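Local coordinates for protein NDP-N-acetyl-D-galactosaminuronic acid dehydrogenase (Methanosarcina mazei Go1, PDB 3G79) that probably catalyses the NAD-dependent oxidation of UDP-N-acetyl-mannosamine to UDP-N-acetyl-mannosaminouronate, at residues 6-11 with 201-206; 13-18 with 207-212; 97-102 with 134-139; 140-145 with 175-180; 192-197 with 218-223. One frame throughout, in Å; residues are numbered along the deposited sequence.

Contact 1. Residues 6-11 with 201-206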
# COMPACT_ATOMS: atom_id res chain seq x y z
N SER A 6 38.80 6.18 -14.58
CA SER A 6 38.29 7.38 -15.25
C SER A 6 39.05 8.61 -14.79
O SER A 6 39.71 8.60 -13.76
CB SER A 6 36.79 7.55 -15.02
OG SER A 6 36.58 8.43 -13.93
N LYS A 7 38.94 9.68 -15.56
CA LYS A 7 39.47 10.98 -15.16
C LYS A 7 39.05 11.39 -13.75
O LYS A 7 39.90 11.69 -12.93
CB LYS A 7 39.05 12.04 -16.18
CG LYS A 7 39.70 13.39 -15.97
CD LYS A 7 39.18 14.33 -16.99
CE LYS A 7 39.74 15.72 -16.77
NZ LYS A 7 39.15 16.67 -17.76
N LEU A 8 37.75 11.41 -13.47
CA LEU A 8 37.24 11.78 -12.13
C LEU A 8 37.79 10.89 -11.00
O LEU A 8 38.29 11.40 -9.97
CB LEU A 8 35.70 11.80 -12.11
CG LEU A 8 35.02 12.07 -10.76
CD1 LEU A 8 35.50 13.40 -10.14
CD2 LEU A 8 33.49 12.06 -10.90
N GLU A 9 37.72 9.57 -11.20
CA GLU A 9 38.27 8.58 -10.29
C GLU A 9 39.71 8.90 -9.87
O GLU A 9 40.06 8.75 -8.69
CB GLU A 9 38.17 7.17 -10.90
CG GLU A 9 36.76 6.60 -11.02
CD GLU A 9 36.65 5.42 -12.03
OE1 GLU A 9 37.61 5.17 -12.80
OE2 GLU A 9 35.58 4.75 -12.05
N LYS A 10 40.52 9.32 -10.85
CA LYS A 10 41.95 9.66 -10.66
C LYS A 10 42.12 10.91 -9.79
O LYS A 10 42.87 10.90 -8.80
CB LYS A 10 42.66 9.94 -11.99
CG LYS A 10 42.86 8.77 -12.93
CD LYS A 10 43.27 9.31 -14.33
CE LYS A 10 43.93 8.24 -15.21
NZ LYS A 10 43.15 6.96 -15.28
N LEU A 11 41.41 11.98 -10.17
CA LEU A 11 41.38 13.21 -9.42
C LEU A 11 40.98 12.93 -8.01
O LEU A 11 41.56 13.48 -7.10
CB LEU A 11 40.36 14.16 -9.99
CG LEU A 11 40.73 14.86 -11.26
CD1 LEU A 11 39.49 15.43 -11.89
CD2 LEU A 11 41.70 15.92 -10.83
N GLY A 201 24.60 9.64 -6.67
CA GLY A 201 25.60 10.41 -7.43
C GLY A 201 25.19 10.37 -8.87
O GLY A 201 24.39 9.51 -9.25
N ILE A 202 25.72 11.28 -9.67
CA ILE A 202 25.43 11.32 -11.11
C ILE A 202 26.13 10.20 -11.92
O ILE A 202 25.85 9.99 -13.10
CB ILE A 202 25.75 12.70 -11.73
CG1 ILE A 202 27.25 12.98 -11.70
CG2 ILE A 202 24.98 13.78 -11.03
CD1 ILE A 202 27.65 14.25 -12.45
N ASP A 203 27.08 9.53 -11.26
CA ASP A 203 27.80 8.37 -11.75
C ASP A 203 28.31 7.67 -10.52
O ASP A 203 28.22 8.25 -9.42
CB ASP A 203 28.97 8.73 -12.67
CG ASP A 203 29.72 9.99 -12.24
OD1 ASP A 203 30.22 10.66 -13.16
OD2 ASP A 203 29.86 10.30 -11.03
N GLU A 204 28.83 6.46 -10.69
CA GLU A 204 29.25 5.63 -9.57
C GLU A 204 30.38 6.27 -8.77
O GLU A 204 30.42 6.17 -7.55
CB GLU A 204 29.64 4.22 -10.02
CG GLU A 204 28.75 3.67 -11.17
CD GLU A 204 27.59 2.76 -10.73
OE1 GLU A 204 26.59 2.72 -11.48
OE2 GLU A 204 27.68 2.07 -9.68
N ALA A 205 31.26 7.00 -9.45
CA ALA A 205 32.35 7.69 -8.79
C ALA A 205 31.87 8.73 -7.77
O ALA A 205 32.42 8.81 -6.66
CB ALA A 205 33.28 8.33 -9.82
N SER A 206 30.85 9.52 -8.14
CA SER A 206 30.31 10.60 -7.25
C SER A 206 29.50 10.00 -6.11
O SER A 206 29.56 10.47 -4.98
CB SER A 206 29.40 11.57 -8.02
OG SER A 206 30.02 12.06 -9.19
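Asp-203 OD2 is gripped by two groups of Ser-206, and the CD2 methyl of Leu-8 comes up to the same oxygen across the contact, at 4.0 Å. Ser-206 OG donates to Asp-203 OD2 at 2.6 Å, nearly along the C-O direction of the carboxylate. The second bond is longer: Ser-206 N reaches Asp-203 OD2 at 3.2 Å from the anti side, somewhat out of the carboxylate plane. Asp-203 thereby caps the start of helix 204-214. Its CG sits between the backbone N and the carbonyl carbon (chi1 37°), and the two bonds from Ser-206 fix where OD2 lies. Ser-206 OG has further work outside the contact, in a hydrogen bond with Leu-176 N.

Facing this start is a second one. Ser-6 and Glu-9 form a capping box at the head of helix 7-15, where Glu-9 N donates to Ser-6 OG over 3.2 Å in an almost straight bond. The return bond from Ser-6 N to the Glu-9 carboxylate is modelled very short, and its exact length is doubtful.

No hydrogen bond joins the two segments; they meet by van der Waals packing, largely of the Leu-8 CD2 methyl. Leu-8 CG is anti to the backbone N (chi1 176°); its CD2 lies 3.9 Å from Ala-205 CB. The same methyl lies 3.9 Å from Ser-206 OG. Glu-9 adds only the aliphatic part of its chain, CG resting 4.1 Å from Ala-205 CB. The arrangement is one of two N-capped helix starts packed side by side, here an N-terminal helix laid against a helix of the Rossmann-type NAD-binding domain.

Contact 2. Residues 13-18 with 207-212; sequences KERGPI and TKRAVE
Arg-209 holds the carbonyl oxygen of Gly-16 end-on with both terminal nitrogens: NH2 donates to Gly-16 O over 2.7 Å, and NH1 donates to Gly-16 O over 3.0 Å. The oxygen lies in the guanidinium plane. NH2 meets it almost in line with the C=O bond, whereas NH1 comes from above the carbonyl plane. This ties helix 204-214 of the Rossmann-type domain to the turn where helix 7-15 ends, just ahead of the first sheet strand, 20-24. Gly-16 makes that turn with positive phi (81°), beyond the last helical residue.

Arg-209 NH1 is also in a salt bridge with Glu-212 OE1 at 3.1 Å, though the hydrogen bond within it is weak. The acid should offset some of the arginine's charge. A water extends the polar network across the gap, accepting from Ile-18 N and donating to Glu-212 OE1.

Packing lies beyond. Ile-18 and Arg-209 run past each other in opposite directions, the isoleucine CG1 over one guanidinium face, toward its rim. Arg-209 CG also packs on Leu-142 CB, of strand 142-145. Arg-209 NE, buried here without a polar partner in the model, has Ile-18 CG1 3.6 Å away, while Ile-18 CD1 abuts Arg-209 O at 3.6 Å.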
# COMPACT_ATOMS: atom_id res chain seq x y z
N LYS A 13 41.18 9.91 -6.37
CA LYS A 13 42.17 9.15 -5.60
C LYS A 13 43.35 10.05 -5.26
O LYS A 13 43.90 9.95 -4.18
CB LYS A 13 42.62 7.83 -6.28
CG LYS A 13 41.71 6.56 -5.96
CD LYS A 13 41.56 6.12 -4.43
CE LYS A 13 40.62 4.88 -4.26
NZ LYS A 13 39.66 4.90 -3.07
N GLU A 14 43.71 10.92 -6.20
CA GLU A 14 44.76 11.90 -6.02
C GLU A 14 44.47 13.00 -4.94
O GLU A 14 45.41 13.49 -4.30
CB GLU A 14 45.13 12.49 -7.39
CG GLU A 14 45.45 13.98 -7.43
CD GLU A 14 45.55 14.53 -8.86
OE1 GLU A 14 45.60 15.79 -9.00
OE2 GLU A 14 45.58 13.72 -9.83
N ARG A 15 43.19 13.37 -4.75
CA ARG A 15 42.77 14.36 -3.72
C ARG A 15 42.82 13.67 -2.35
O ARG A 15 43.02 14.30 -1.34
CB ARG A 15 41.37 14.96 -4.04
CG ARG A 15 40.89 16.24 -3.24
CD ARG A 15 40.33 17.47 -4.16
NE ARG A 15 40.19 18.79 -3.47
CZ ARG A 15 40.14 19.97 -4.08
NH1 ARG A 15 40.26 20.03 -5.39
NH2 ARG A 15 39.99 21.12 -3.38
N GLY A 16 42.64 12.36 -2.34
CA GLY A 16 42.65 11.61 -1.09
C GLY A 16 41.31 11.68 -0.36
O GLY A 16 40.35 12.23 -0.87
N PRO A 17 41.26 11.11 0.85
CA PRO A 17 40.03 11.16 1.64
C PRO A 17 39.55 12.59 1.97
O PRO A 17 40.37 13.49 2.13
CB PRO A 17 40.41 10.41 2.93
CG PRO A 17 41.91 10.31 2.90
CD PRO A 17 42.29 10.27 1.48
N ILE A 18 38.22 12.76 2.07
CA ILE A 18 37.58 14.03 2.36
C ILE A 18 38.05 14.50 3.71
O ILE A 18 38.00 13.75 4.68
CB ILE A 18 36.08 13.86 2.43
CG1 ILE A 18 35.50 13.63 1.04
CG2 ILE A 18 35.42 15.07 3.00
CD1 ILE A 18 34.10 13.09 1.07
N THR A 207 28.72 8.97 -6.42
CA THR A 207 28.06 8.16 -5.40
C THR A 207 29.02 7.67 -4.33
O THR A 207 28.73 7.81 -3.15
CB THR A 207 27.32 6.94 -6.03
OG1 THR A 207 26.22 7.38 -6.84
CG2 THR A 207 26.74 6.08 -4.99
N LYS A 208 30.14 7.07 -4.73
CA LYS A 208 31.08 6.51 -3.78
C LYS A 208 31.80 7.59 -2.99
O LYS A 208 32.10 7.39 -1.80
CB LYS A 208 32.09 5.58 -4.45
CG LYS A 208 31.99 4.14 -3.96
CD LYS A 208 32.09 3.12 -5.11
CE LYS A 208 31.24 1.89 -4.83
NZ LYS A 208 30.52 1.43 -6.06
N ARG A 209 32.05 8.73 -3.65
CA ARG A 209 32.66 9.86 -2.96
C ARG A 209 31.68 10.40 -1.94
O ARG A 209 32.08 10.86 -0.84
CB ARG A 209 33.05 10.98 -3.93
CG ARG A 209 33.88 12.11 -3.34
CD ARG A 209 35.07 11.59 -2.60
NE ARG A 209 36.08 12.63 -2.39
CZ ARG A 209 37.30 12.40 -1.91
NH1 ARG A 209 37.69 11.17 -1.58
NH2 ARG A 209 38.14 13.42 -1.76
N ALA A 210 30.39 10.32 -2.26
CA ALA A 210 29.40 10.94 -1.36
C ALA A 210 29.11 10.03 -0.15
O ALA A 210 29.02 10.52 0.99
CB ALA A 210 28.16 11.35 -2.08
N VAL A 211 29.00 8.73 -0.39
CA VAL A 211 28.94 7.76 0.69
C VAL A 211 30.00 8.07 1.77
O VAL A 211 29.71 8.07 2.95
CB VAL A 211 29.10 6.31 0.16
CG1 VAL A 211 29.27 5.33 1.31
CG2 VAL A 211 27.88 5.92 -0.67
N GLU A 212 31.22 8.39 1.34
CA GLU A 212 32.32 8.73 2.25
C GLU A 212 32.04 9.99 3.08
O GLU A 212 32.51 10.12 4.23
CB GLU A 212 33.61 8.92 1.47
CG GLU A 212 33.95 7.78 0.52
CD GLU A 212 35.19 8.05 -0.34
OE1 GLU A 212 35.92 9.05 -0.09
OE2 GLU A 212 35.42 7.26 -1.28
O HOH W 1 36.95 10.12 2.13

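Contact 3. Residues 97-102 with 134-139; sequences SRISEL and GKYLKP
Ser-97 lies over the ring of Tyr-136 in a CH-pi contact. Its CA is 3.4 Å from the ring centroid and only 6° off the normal, so the backbone carbon sits above the middle of the face. Ser-97 CB reaches farther out, 3.6 Å from Tyr-136 CE1, and the hydroxyl is hydrogen-bonded to Asp-95 OD1, just ahead of the segment. The opposite face of the ring is covered toward its rim by CG of Lys-135, leaving the tyrosine sandwiched between aliphatic groups.

One hydrogen bond joins the segments. Ser-100 OG donates to Tyr-136 O at 2.8 Å, in the carbonyl plane and on a lone pair, at the point where the helix is ending.

Apolar packing is supplied by Ile-99 and Tyr-136, whose side chains cross at about a right angle, with Ile-99 CB 3.9 Å from Tyr-136 CB. Lys-138 makes a van der Waals contact with the hydroxyl, its CG 3.7 Å from Ser-100 OG.

The contact joins a 3-10 turn that leads into strand 104-107 to the end of helix 124-136, which leads into strand 142-145. These are neighbouring parallel strands, and the helix makes the beta-alpha-beta crossover between them, as in a Rossmann-type domain.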
# COMPACT_ATOMS: atom_id res chain seq x y z
N SER A 97 34.61 32.51 -1.42
CA SER A 97 35.83 32.22 -2.17
C SER A 97 36.55 31.04 -1.56
O SER A 97 37.19 30.26 -2.27
CB SER A 97 36.77 33.45 -2.24
OG SER A 97 37.58 33.56 -1.08
N ARG A 98 36.44 30.89 -0.26
CA ARG A 98 37.01 29.74 0.45
C ARG A 98 36.38 28.36 0.16
O ARG A 98 36.84 27.34 0.67
CB ARG A 98 36.91 29.95 1.95
CG ARG A 98 37.60 31.12 2.50
CD ARG A 98 38.00 30.70 3.88
NE ARG A 98 37.92 31.77 4.85
CZ ARG A 98 37.99 31.59 6.16
NH1 ARG A 98 38.16 30.35 6.67
NH2 ARG A 98 37.92 32.68 6.95
N ILE A 99 35.29 28.34 -0.60
CA ILE A 99 34.79 27.08 -1.15
C ILE A 99 35.98 26.44 -1.88
O ILE A 99 36.23 25.22 -1.79
CB ILE A 99 33.59 27.32 -2.13
CG1 ILE A 99 32.32 27.68 -1.33
CG2 ILE A 99 33.36 26.12 -3.06
CD1 ILE A 99 31.33 28.48 -2.17
N SER A 100 36.76 27.29 -2.54
CA SER A 100 37.96 26.81 -3.20
C SER A 100 38.84 25.88 -2.38
O SER A 100 39.50 25.02 -2.97
CB SER A 100 38.74 27.93 -3.83
OG SER A 100 38.21 28.18 -5.12
N GLU A 101 38.88 26.04 -1.06
CA GLU A 101 39.83 25.27 -0.25
C GLU A 101 39.31 23.85 0.07
O GLU A 101 40.00 23.09 0.74
CB GLU A 101 40.12 25.99 1.08
CG GLU A 101 40.46 27.52 1.05
CD GLU A 101 40.29 28.21 2.43
OE1 GLU A 101 40.88 29.31 2.64
OE2 GLU A 101 39.58 27.65 3.30
N LEU A 102 38.11 23.49 -0.37
CA LEU A 102 37.44 22.30 0.17
C LEU A 102 37.53 21.05 -0.66
O LEU A 102 37.67 21.11 -1.88
CB LEU A 102 35.96 22.57 0.45
CG LEU A 102 35.67 23.89 1.12
CD1 LEU A 102 34.17 24.12 1.09
CD2 LEU A 102 36.21 23.81 2.53
N GLY A 134 29.47 26.95 -7.97
CA GLY A 134 30.03 26.90 -9.31
C GLY A 134 31.18 27.90 -9.44
O GLY A 134 32.23 27.57 -9.98
N LYS A 135 30.97 29.10 -8.91
CA LYS A 135 31.89 30.21 -9.01
C LYS A 135 33.24 29.86 -8.50
O LYS A 135 34.24 30.36 -9.01
CB LYS A 135 31.35 31.41 -8.23
CG LYS A 135 32.15 32.70 -8.35
CD LYS A 135 31.24 33.92 -8.59
CE LYS A 135 30.24 34.16 -7.44
NZ LYS A 135 28.85 34.48 -7.91
N TYR A 136 33.30 28.99 -7.48
CA TYR A 136 34.60 28.74 -6.82
C TYR A 136 35.05 27.27 -6.94
O TYR A 136 36.11 26.87 -6.44
CB TYR A 136 34.59 29.26 -5.38
CG TYR A 136 34.48 30.77 -5.29
CD1 TYR A 136 35.56 31.60 -5.64
CD2 TYR A 136 33.30 31.39 -4.85
CE1 TYR A 136 35.48 33.00 -5.57
CE2 TYR A 136 33.20 32.80 -4.77
CZ TYR A 136 34.30 33.59 -5.13
OH TYR A 136 34.24 34.96 -5.06
N LEU A 137 34.25 26.50 -7.67
CA LEU A 137 34.48 25.08 -7.90
C LEU A 137 35.88 24.78 -8.47
O LEU A 137 36.35 25.47 -9.39
CB LEU A 137 33.39 24.51 -8.83
CG LEU A 137 33.32 22.99 -8.98
CD1 LEU A 137 33.06 22.32 -7.62
CD2 LEU A 137 32.22 22.65 -9.95
N LYS A 138 36.53 23.75 -7.90
CA LYS A 138 37.85 23.30 -8.33
C LYS A 138 37.78 21.82 -8.70
O LYS A 138 36.91 21.12 -8.25
CB LYS A 138 38.91 23.55 -7.25
CG LYS A 138 39.09 25.02 -6.87
CD LYS A 138 40.21 25.77 -7.61
CE LYS A 138 39.70 26.58 -8.82
NZ LYS A 138 40.43 27.87 -9.02
N PRO A 139 38.70 21.34 -9.55
CA PRO A 139 38.76 19.94 -9.97
C PRO A 139 38.86 18.98 -8.80
O PRO A 139 39.64 19.23 -7.87
CB PRO A 139 40.08 19.88 -10.74
CG PRO A 139 40.25 21.29 -11.30
CD PRO A 139 39.60 22.22 -10.34

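Contact 4. Residues 140-145 with 175-180; sequences GMLVVL and ALAHAP
Leu-145 O receives two donors from the partner segment. His-178 ND1 reaches Leu-145 O at 2.7 Å and Ala-179 N reaches Leu-145 O at 2.8 Å, from opposite faces of the carbonyl plane. The imidazole nitrogen comes in well above that plane, and the oxygen in turn lies somewhat out of the ring plane. His-178 CG is anti to the backbone N (chi1 177°), and ND1 is the ring atom that meets Leu-145 O; Pro-180 CD sits over the centre of one of the ring's faces.

Behind this junction the backbones are joined by the hydrogen bonds of a parallel strand pair. Ala-175 N donates to Met-141 O, Val-143 N to Ala-175 O at 2.8 Å, Ala-177 N to Val-143 O, and Leu-145 N to Ala-177 O. The two short strands are inclined by 19°. They are adjacent members of the Rossmann-type sheet, linked by helix 154-166 in a beta-alpha-beta crossover.

On the face carrying Leu-142, Val-144, Ala-175 and Ala-177, small alanines meet branched neighbours. Leu-142 CD1 presses to 3.5 Å from Ala-175 CB. Val-144 CG1 reaches past the end of strand 175-178, to 3.8 Å from Ala-179 CB. Helix 204-214 covers this side through Ser-206, Ala-210 and Leu-213. On the other face, Leu-176 leans back across the strand gap, its CD2 3.8 Å from Val-143 O. Thr-154 and Lys-159 of helix 154-166 pack on Leu-176, while Ala-158 of the same helix packs on Leu-145.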
# COMPACT_ATOMS: atom_id res chain seq x y z
N GLY A 140 38.11 17.88 -8.84
CA GLY A 140 38.14 16.91 -7.76
C GLY A 140 37.27 17.18 -6.54
O GLY A 140 37.06 16.31 -5.70
N MET A 141 36.76 18.39 -6.42
CA MET A 141 35.79 18.68 -5.38
C MET A 141 34.52 17.82 -5.54
O MET A 141 34.15 17.44 -6.66
CB MET A 141 35.41 20.15 -5.47
CG MET A 141 36.62 21.07 -5.27
SD MET A 141 36.22 22.55 -4.33
CE MET A 141 35.40 23.51 -5.53
N LEU A 142 33.83 17.56 -4.43
CA LEU A 142 32.49 16.96 -4.48
C LEU A 142 31.41 17.97 -4.05
O LEU A 142 31.54 18.61 -3.02
CB LEU A 142 32.38 15.67 -3.64
CG LEU A 142 30.93 15.27 -3.29
CD1 LEU A 142 30.34 14.40 -4.40
CD2 LEU A 142 30.81 14.51 -1.91
N VAL A 143 30.35 18.08 -4.85
CA VAL A 143 29.24 18.95 -4.54
C VAL A 143 28.04 18.09 -4.25
O VAL A 143 27.74 17.12 -4.99
CB VAL A 143 28.95 19.92 -5.74
CG1 VAL A 143 27.82 20.85 -5.44
CG2 VAL A 143 30.19 20.74 -6.09
N VAL A 144 27.33 18.41 -3.18
CA VAL A 144 26.12 17.69 -2.84
C VAL A 144 24.90 18.59 -2.65
O VAL A 144 24.89 19.49 -1.81
CB VAL A 144 26.26 16.83 -1.54
CG1 VAL A 144 25.08 15.86 -1.42
CG2 VAL A 144 27.53 16.04 -1.57
N LEU A 145 23.84 18.29 -3.41
CA LEU A 145 22.54 18.87 -3.12
C LEU A 145 21.86 18.14 -1.96
O LEU A 145 21.45 16.96 -2.11
CB LEU A 145 21.65 18.84 -4.35
CG LEU A 145 22.06 19.61 -5.63
CD1 LEU A 145 20.85 20.02 -6.46
CD2 LEU A 145 22.81 20.85 -5.27
N ALA A 175 32.71 15.88 -8.77
CA ALA A 175 31.72 14.87 -8.40
C ALA A 175 30.43 15.56 -7.93
O ALA A 175 30.48 16.61 -7.25
CB ALA A 175 32.30 14.00 -7.29
N LEU A 176 29.28 14.98 -8.26
CA LEU A 176 27.99 15.60 -7.98
C LEU A 176 27.02 14.58 -7.43
O LEU A 176 26.80 13.55 -8.05
CB LEU A 176 27.39 16.15 -9.26
CG LEU A 176 26.60 17.44 -9.37
CD1 LEU A 176 25.72 17.45 -10.64
CD2 LEU A 176 25.83 17.92 -8.19
N ALA A 177 26.38 14.91 -6.32
CA ALA A 177 25.47 13.97 -5.68
C ALA A 177 24.21 14.66 -5.22
O ALA A 177 24.13 15.89 -5.28
CB ALA A 177 26.15 13.32 -4.51
N HIS A 178 23.23 13.87 -4.77
CA HIS A 178 22.03 14.39 -4.11
C HIS A 178 21.77 13.57 -2.87
O HIS A 178 21.56 12.34 -2.93
CB HIS A 178 20.82 14.39 -5.04
CG HIS A 178 19.55 14.84 -4.38
ND1 HIS A 178 19.47 15.99 -3.62
CD2 HIS A 178 18.30 14.32 -4.38
CE1 HIS A 178 18.24 16.15 -3.17
NE2 HIS A 178 17.51 15.14 -3.61
N ALA A 179 21.82 14.23 -1.73
CA ALA A 179 21.51 13.57 -0.49
C ALA A 179 20.40 14.30 0.25
O ALA A 179 20.69 15.10 1.13
CB ALA A 179 22.75 13.44 0.37
N PRO A 180 19.14 14.01 -0.08
CA PRO A 180 18.02 14.60 0.63
C PRO A 180 17.91 14.04 2.05
O PRO A 180 18.33 12.92 2.30
CB PRO A 180 16.81 14.11 -0.17
CG PRO A 180 17.21 12.83 -0.73
CD PRO A 180 18.69 12.98 -1.03

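Contact 5. Residues 192-197 with 218-223; sequences IREHDR and LTVGQV
Arg-193 and Thr-219 cross obliquely, with Thr-219 OG1 3.7 Å from Arg-193 CB, where the last turn of helix 188-194 meets the loop before strand 223-227. Just beyond, Arg-197 and Val-223 form a parallel beta bridge, so this corner is where the last two strands of the Rossmann-type sheet, 197-201 and 223-227, start side by side.

The next pair meets in a similar slanting fashion: Val-220 CG1 comes to 3.8 Å from Glu-194 CB, touching the base of the glutamate chain. Between these pairs the loop wraps round the end of the helix. Arg-193 O accepts from Thr-219 N at 3.1 Å and from Gly-221 N at 3.1 Å, the glycine donor lying in the carbonyl plane on a lone pair. Gly-221, having no side chain, comes close to the helix end, its CA 3.1 Å from Glu-194 O.

Leu-218 sets its CD2 methyl 3.5 Å from Ile-192 O. Arg-197 sends its guanidinium away from the loop, to the carbonyl oxygens of Ala-179 and Pro-180 and to Glu-146. Asp-196 does the reverse. With CG anti to its carbonyl carbon (chi1 -70°), it brings the carboxylate toward Gln-222, whose backbone N donates to Asp-196 OD2 at 2.7 Å from the anti side.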
# COMPACT_ATOMS: atom_id res chain seq x y z
N ILE A 192 19.07 13.04 11.37
CA ILE A 192 20.25 12.95 10.53
C ILE A 192 21.09 11.70 10.88
O ILE A 192 21.60 11.04 9.98
CB ILE A 192 21.13 14.21 10.66
CG1 ILE A 192 20.30 15.48 10.40
CG2 ILE A 192 22.38 14.09 9.76
CD1 ILE A 192 21.04 16.74 10.55
N ARG A 193 21.21 11.38 12.17
CA ARG A 193 22.04 10.25 12.63
C ARG A 193 21.38 8.89 12.48
O ARG A 193 22.06 7.92 12.20
CB ARG A 193 22.38 10.40 14.12
CG ARG A 193 23.37 11.48 14.46
CD ARG A 193 23.46 11.73 15.98
NE ARG A 193 24.71 12.40 16.31
CZ ARG A 193 24.88 13.27 17.30
NH1 ARG A 193 23.86 13.60 18.08
NH2 ARG A 193 26.08 13.81 17.52
N GLU A 194 20.07 8.79 12.73
CA GLU A 194 19.40 7.47 12.81
C GLU A 194 18.60 7.11 11.55
O GLU A 194 18.43 5.93 11.21
CB GLU A 194 18.56 7.37 14.08
CG GLU A 194 19.40 7.56 15.38
CD GLU A 194 18.62 7.86 16.64
OE1 GLU A 194 17.37 7.87 16.59
OE2 GLU A 194 19.25 8.09 17.71
N HIS A 195 18.14 8.12 10.82
CA HIS A 195 17.49 7.90 9.55
C HIS A 195 18.49 7.42 8.49
O HIS A 195 19.56 8.01 8.33
CB HIS A 195 16.83 9.20 9.10
CG HIS A 195 15.59 9.57 9.86
ND1 HIS A 195 15.16 8.91 11.00
CD2 HIS A 195 14.67 10.55 9.63
CE1 HIS A 195 14.03 9.45 11.43
NE2 HIS A 195 13.71 10.45 10.62
N ASP A 196 18.17 6.34 7.79
CA ASP A 196 18.94 5.93 6.63
C ASP A 196 18.97 7.11 5.71
O ASP A 196 18.05 7.91 5.71
CB ASP A 196 18.27 4.75 5.91
CG ASP A 196 18.36 3.46 6.71
OD1 ASP A 196 17.51 2.59 6.48
OD2 ASP A 196 19.26 3.30 7.57
N ARG A 197 20.05 7.25 4.95
CA ARG A 197 20.31 8.47 4.19
C ARG A 197 20.43 8.09 2.73
O ARG A 197 21.32 7.32 2.34
CB ARG A 197 21.61 9.10 4.71
CG ARG A 197 22.00 10.51 4.17
CD ARG A 197 20.96 11.52 4.63
NE ARG A 197 21.09 12.76 3.90
CZ ARG A 197 21.82 13.80 4.28
NH1 ARG A 197 22.48 13.77 5.42
NH2 ARG A 197 21.90 14.89 3.51
N LEU A 218 26.61 8.98 10.47
CA LEU A 218 25.55 8.02 10.77
C LEU A 218 25.91 7.17 11.97
O LEU A 218 27.03 6.69 12.07
CB LEU A 218 25.29 7.10 9.57
CG LEU A 218 24.74 7.86 8.38
CD1 LEU A 218 24.88 7.04 7.11
CD2 LEU A 218 23.32 8.28 8.63
N THR A 219 24.97 6.99 12.87
CA THR A 219 25.16 6.13 14.03
C THR A 219 23.92 5.29 14.09
O THR A 219 23.00 5.67 14.77
CB THR A 219 25.02 6.92 15.33
OG1 THR A 219 23.64 7.24 15.52
CG2 THR A 219 25.81 8.22 15.33
N VAL A 220 23.80 4.20 13.37
CA VAL A 220 22.50 3.50 13.40
C VAL A 220 21.80 3.65 12.09
O VAL A 220 21.28 2.67 11.56
CB VAL A 220 21.55 4.02 14.50
CG1 VAL A 220 20.10 3.89 14.08
CG2 VAL A 220 21.72 3.21 15.78
N GLY A 221 21.73 4.88 11.59
CA GLY A 221 21.26 5.09 10.23
C GLY A 221 22.23 4.41 9.28
O GLY A 221 23.39 4.19 9.62
N GLN A 222 21.76 4.04 8.10
CA GLN A 222 22.67 3.56 7.07
C GLN A 222 22.45 4.33 5.78
O GLN A 222 21.35 4.81 5.49
CB GLN A 222 22.41 2.09 6.74
CG GLN A 222 22.60 1.06 7.85
CD GLN A 222 22.62 -0.37 7.27
OE1 GLN A 222 23.66 -1.05 7.31
NE2 GLN A 222 21.50 -0.80 6.67
N VAL A 223 23.52 4.40 4.99
CA VAL A 223 23.52 5.05 3.70
C VAL A 223 22.86 4.14 2.67
O VAL A 223 23.08 2.93 2.65
CB VAL A 223 24.96 5.45 3.31
CG1 VAL A 223 25.12 5.59 1.85
CG2 VAL A 223 25.31 6.74 3.95

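Contact 1 joins the starts of helices 7-15 and 204-214, and contact 2 ties the turn after helix 7-15 to the next stretch of helix 204-214; their centres are about 9 Å apart. Both rest on contact 4: Ile-202 N probably bonds Leu-176 O at 3.0 Å, and Ala-210 CB packs 3.7 Å from Ala-177 CB. Contact 3 meets contact 4 through Met-141, whose CE lies 3.5 Å from Tyr-136 O. At the other end of strand 175-178, the Arg-197 guanidinium connects contact 5 to contact 4. Contacts 3 and 5 do not touch, their nearest atoms being about 16 Å apart. Ile-192 of contact 5 lies near, without touching, a glycine-rich GxGxxG pattern, consistent with a site for NAD.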